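Local coordinates for periplasmic binding protein component of an ABC type zinc uptake transporter (Synechocystis sp., PDB 1PQ4), which binds zinc in the periplasm as the solute-binding component of an ABC transporter and probably delivers it for uptake into the cell, at residues A[15-24]-A[141-152]. Residues are numbered along the deposited sequence; the frame is centred on the assembly and turned at random.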
# COMPACT_ATOMS: atom_id res chain seq x y z
N PHE A 15 5.92 -7.84 -4.98
CA PHE A 15 6.64 -7.18 -6.07
C PHE A 15 8.00 -7.84 -6.24
O PHE A 15 8.43 -8.14 -7.35
CB PHE A 15 6.87 -5.72 -5.74
CG PHE A 15 5.63 -4.92 -5.46
CD1 PHE A 15 5.75 -3.68 -4.79
CD2 PHE A 15 4.37 -5.36 -5.84
CE1 PHE A 15 4.64 -2.90 -4.51
CE2 PHE A 15 3.22 -4.58 -5.57
CZ PHE A 15 3.35 -3.35 -4.90
N LEU A 16 8.70 -8.05 -5.13
CA LEU A 16 10.02 -8.67 -5.22
C LEU A 16 9.97 -10.08 -5.75
O LEU A 16 10.88 -10.50 -6.51
CB LEU A 16 10.75 -8.67 -3.87
CG LEU A 16 11.61 -7.41 -3.65
CD1 LEU A 16 12.82 -7.41 -4.59
CD2 LEU A 16 10.76 -6.15 -3.95
N GLU A 17 8.97 -10.85 -5.31
CA GLU A 17 8.85 -12.24 -5.80
C GLU A 17 8.63 -12.23 -7.32
O GLU A 17 9.18 -13.04 -8.03
CB GLU A 17 7.66 -12.95 -5.12
CG GLU A 17 7.48 -14.44 -5.49
CD GLU A 17 8.73 -15.29 -5.25
OE1 GLU A 17 9.54 -14.97 -4.35
OE2 GLU A 17 8.88 -16.31 -5.98
N LYS A 18 7.80 -11.32 -7.81
CA LYS A 18 7.51 -11.24 -9.25
C LYS A 18 8.76 -10.85 -10.06
O LYS A 18 9.02 -11.35 -11.15
CB LYS A 18 6.42 -10.18 -9.49
CG LYS A 18 5.03 -10.66 -9.10
CD LYS A 18 4.52 -11.66 -10.18
CE LYS A 18 3.24 -12.42 -9.74
NZ LYS A 18 2.61 -13.09 -10.93
N ILE A 19 9.53 -9.94 -9.49
CA ILE A 19 10.71 -9.44 -10.21
C ILE A 19 11.92 -10.34 -10.07
O ILE A 19 12.65 -10.60 -11.03
CB ILE A 19 11.04 -8.04 -9.67
CG1 ILE A 19 9.95 -7.06 -10.11
CG2 ILE A 19 12.48 -7.58 -10.13
CD1 ILE A 19 9.98 -5.72 -9.39
N GLY A 20 12.10 -10.88 -8.87
CA GLY A 20 13.28 -11.70 -8.60
C GLY A 20 13.12 -13.20 -8.62
O GLY A 20 14.08 -13.92 -8.91
N GLY A 21 11.93 -13.69 -8.27
CA GLY A 21 11.71 -15.13 -8.24
C GLY A 21 12.73 -15.80 -7.33
O GLY A 21 13.01 -15.29 -6.26
N ASP A 22 13.30 -16.92 -7.76
CA ASP A 22 14.27 -17.67 -6.96
C ASP A 22 15.61 -16.99 -6.77
O ASP A 22 16.44 -17.48 -6.00
CB ASP A 22 14.53 -19.05 -7.59
CG ASP A 22 13.35 -19.95 -7.51
OD1 ASP A 22 12.48 -19.71 -6.64
OD2 ASP A 22 13.30 -20.90 -8.32
N LEU A 23 15.86 -15.90 -7.48
CA LEU A 23 17.13 -15.19 -7.31
C LEU A 23 17.20 -14.34 -6.05
O LEU A 23 18.25 -13.81 -5.73
CB LEU A 23 17.38 -14.27 -8.51
CG LEU A 23 17.38 -15.11 -9.80
CD1 LEU A 23 17.41 -14.20 -11.01
CD2 LEU A 23 18.62 -16.02 -9.78
N VAL A 24 16.07 -14.16 -5.37
CA VAL A 24 16.05 -13.35 -4.15
C VAL A 24 15.33 -14.14 -3.03
O VAL A 24 14.55 -15.05 -3.29
CB VAL A 24 15.31 -11.97 -4.35
CG1 VAL A 24 16.03 -11.10 -5.47
CG2 VAL A 24 13.85 -12.18 -4.75
N VAL A 141 2.85 1.24 -9.45
CA VAL A 141 3.69 0.08 -9.17
C VAL A 141 4.54 -0.27 -10.38
O VAL A 141 5.59 -0.89 -10.23
CB VAL A 141 2.82 -1.14 -8.66
CG1 VAL A 141 3.64 -2.45 -8.61
CG2 VAL A 141 2.39 -0.79 -7.19
N LYS A 142 4.04 0.01 -11.59
CA LYS A 142 4.91 -0.19 -12.76
C LYS A 142 6.22 0.56 -12.58
O LYS A 142 7.26 0.04 -12.92
CB LYS A 142 4.29 0.37 -14.06
CG LYS A 142 3.01 -0.37 -14.48
CD LYS A 142 2.51 0.21 -15.82
CE LYS A 142 1.16 -0.37 -16.24
NZ LYS A 142 0.87 0.06 -17.67
N ARG A 143 6.15 1.79 -12.11
CA ARG A 143 7.37 2.59 -11.88
C ARG A 143 8.19 1.99 -10.77
O ARG A 143 9.42 1.91 -10.90
CB ARG A 143 7.03 4.04 -11.50
CG ARG A 143 5.97 4.67 -12.37
CD ARG A 143 6.42 4.72 -13.79
NE ARG A 143 5.56 5.54 -14.64
CZ ARG A 143 6.01 6.19 -15.72
NH1 ARG A 143 7.29 6.11 -16.06
NH2 ARG A 143 5.17 6.90 -16.46
N GLN A 144 7.55 1.57 -9.66
CA GLN A 144 8.34 0.97 -8.57
C GLN A 144 9.05 -0.27 -9.04
O GLN A 144 10.22 -0.49 -8.74
CB GLN A 144 7.44 0.64 -7.37
CG GLN A 144 6.86 1.88 -6.68
CD GLN A 144 5.55 1.57 -5.94
OE1 GLN A 144 5.54 0.80 -4.98
NE2 GLN A 144 4.45 2.15 -6.41
N ALA A 145 8.32 -1.10 -9.80
CA ALA A 145 8.90 -2.33 -10.29
C ALA A 145 10.11 -2.09 -11.19
O ALA A 145 11.09 -2.84 -11.12
CB ALA A 145 7.82 -3.16 -11.09
N THR A 146 9.98 -1.11 -12.09
CA THR A 146 11.10 -0.80 -13.01
C THR A 146 12.36 -0.38 -12.22
O THR A 146 13.44 -0.88 -12.46
CB THR A 146 10.65 0.29 -13.96
OG1 THR A 146 9.54 -0.21 -14.69
CG2 THR A 146 11.78 0.70 -14.94
N THR A 147 12.18 0.47 -11.22
CA THR A 147 13.27 0.96 -10.38
C THR A 147 13.87 -0.22 -9.66
O THR A 147 15.09 -0.39 -9.62
CB THR A 147 12.75 2.02 -9.38
OG1 THR A 147 12.26 3.16 -10.10
CG2 THR A 147 13.87 2.46 -8.39
N ILE A 148 13.03 -1.07 -9.08
CA ILE A 148 13.59 -2.20 -8.36
C ILE A 148 14.40 -3.16 -9.25
O ILE A 148 15.51 -3.59 -8.88
CB ILE A 148 12.44 -2.97 -7.63
CG1 ILE A 148 11.78 -2.04 -6.58
CG2 ILE A 148 13.01 -4.24 -7.00
CD1 ILE A 148 10.48 -2.57 -5.99
N ALA A 149 13.85 -3.51 -10.41
CA ALA A 149 14.54 -4.45 -11.30
C ALA A 149 15.88 -3.85 -11.74
O ALA A 149 16.89 -4.53 -11.75
CB ALA A 149 13.66 -4.75 -12.54
N LYS A 150 15.86 -2.57 -12.11
CA LYS A 150 17.09 -1.88 -12.54
C LYS A 150 18.11 -1.94 -11.41
O LYS A 150 19.28 -2.26 -11.64
CB LYS A 150 16.76 -0.41 -12.90
CG LYS A 150 17.99 0.50 -13.08
CD LYS A 150 17.64 2.00 -13.04
CE LYS A 150 18.90 2.86 -12.88
NZ LYS A 150 19.75 2.49 -11.68
N GLU A 151 17.70 -1.68 -10.16
CA GLU A 151 18.67 -1.75 -9.08
C GLU A 151 19.14 -3.14 -8.79
O GLU A 151 20.33 -3.33 -8.46
CB GLU A 151 18.14 -1.10 -7.82
CG GLU A 151 17.85 0.34 -8.05
CD GLU A 151 19.06 1.24 -7.83
OE1 GLU A 151 20.19 0.88 -8.21
OE2 GLU A 151 18.86 2.34 -7.26
N LEU A 152 18.26 -4.14 -8.89
CA LEU A 152 18.67 -5.53 -8.63
C LEU A 152 19.66 -6.02 -9.71
O LEU A 152 20.56 -6.86 -9.44
CB LEU A 152 17.46 -6.49 -8.60
CG LEU A 152 16.56 -6.38 -7.34
CD1 LEU A 152 15.44 -7.44 -7.36
CD2 LEU A 152 17.47 -6.53 -6.12
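Ile-19 plugs into helix 141-152 as a knob into a hole, sitting among Ala-145, Ile-148, Ala-149 and Leu-152. With CG1 anti to the carbonyl carbon, an extended chi2 (167°) carries CD1 to the backbone of Ala-145, 3.5 Å from its O, while the other branch, CG2, packs 3.9 Å from CB of Ala-149. One turn earlier, Val-141 lays CG1 over a face of the Phe-15 ring, a CH-pi contact 3.9 Å from the centroid, and its CG2 lies 3.6 Å from CZ. Gln-144 brings OE1 to 3.8 Å from CE1 of the same ring, the amide plane turned 81° from it, and its NE2 is held by the carbonyl of Ile-134. Trp-273 packs edge-to-face with Phe-15; losing the ring to an alanine would probably open a gap beside Val-141 and leave Trp-273 without its aromatic partner. Farther along, Leu-16 CD1 meets Leu-152 CD1 at 3.8 Å, and Val-7 and Ile-5 of strand 3-7 touch Leu-16 and Leu-152, respectively. The axes of segments 15-20 and 141-152 cross at -53°, 10.2 Å apart. Apolar packing thus joins helix 138-155 to helix 10-20, the connection of a beta-alpha-beta crossover between parallel strands 3-7 and 24-28, inside one lobe of a cluster 9 solute-binding protein.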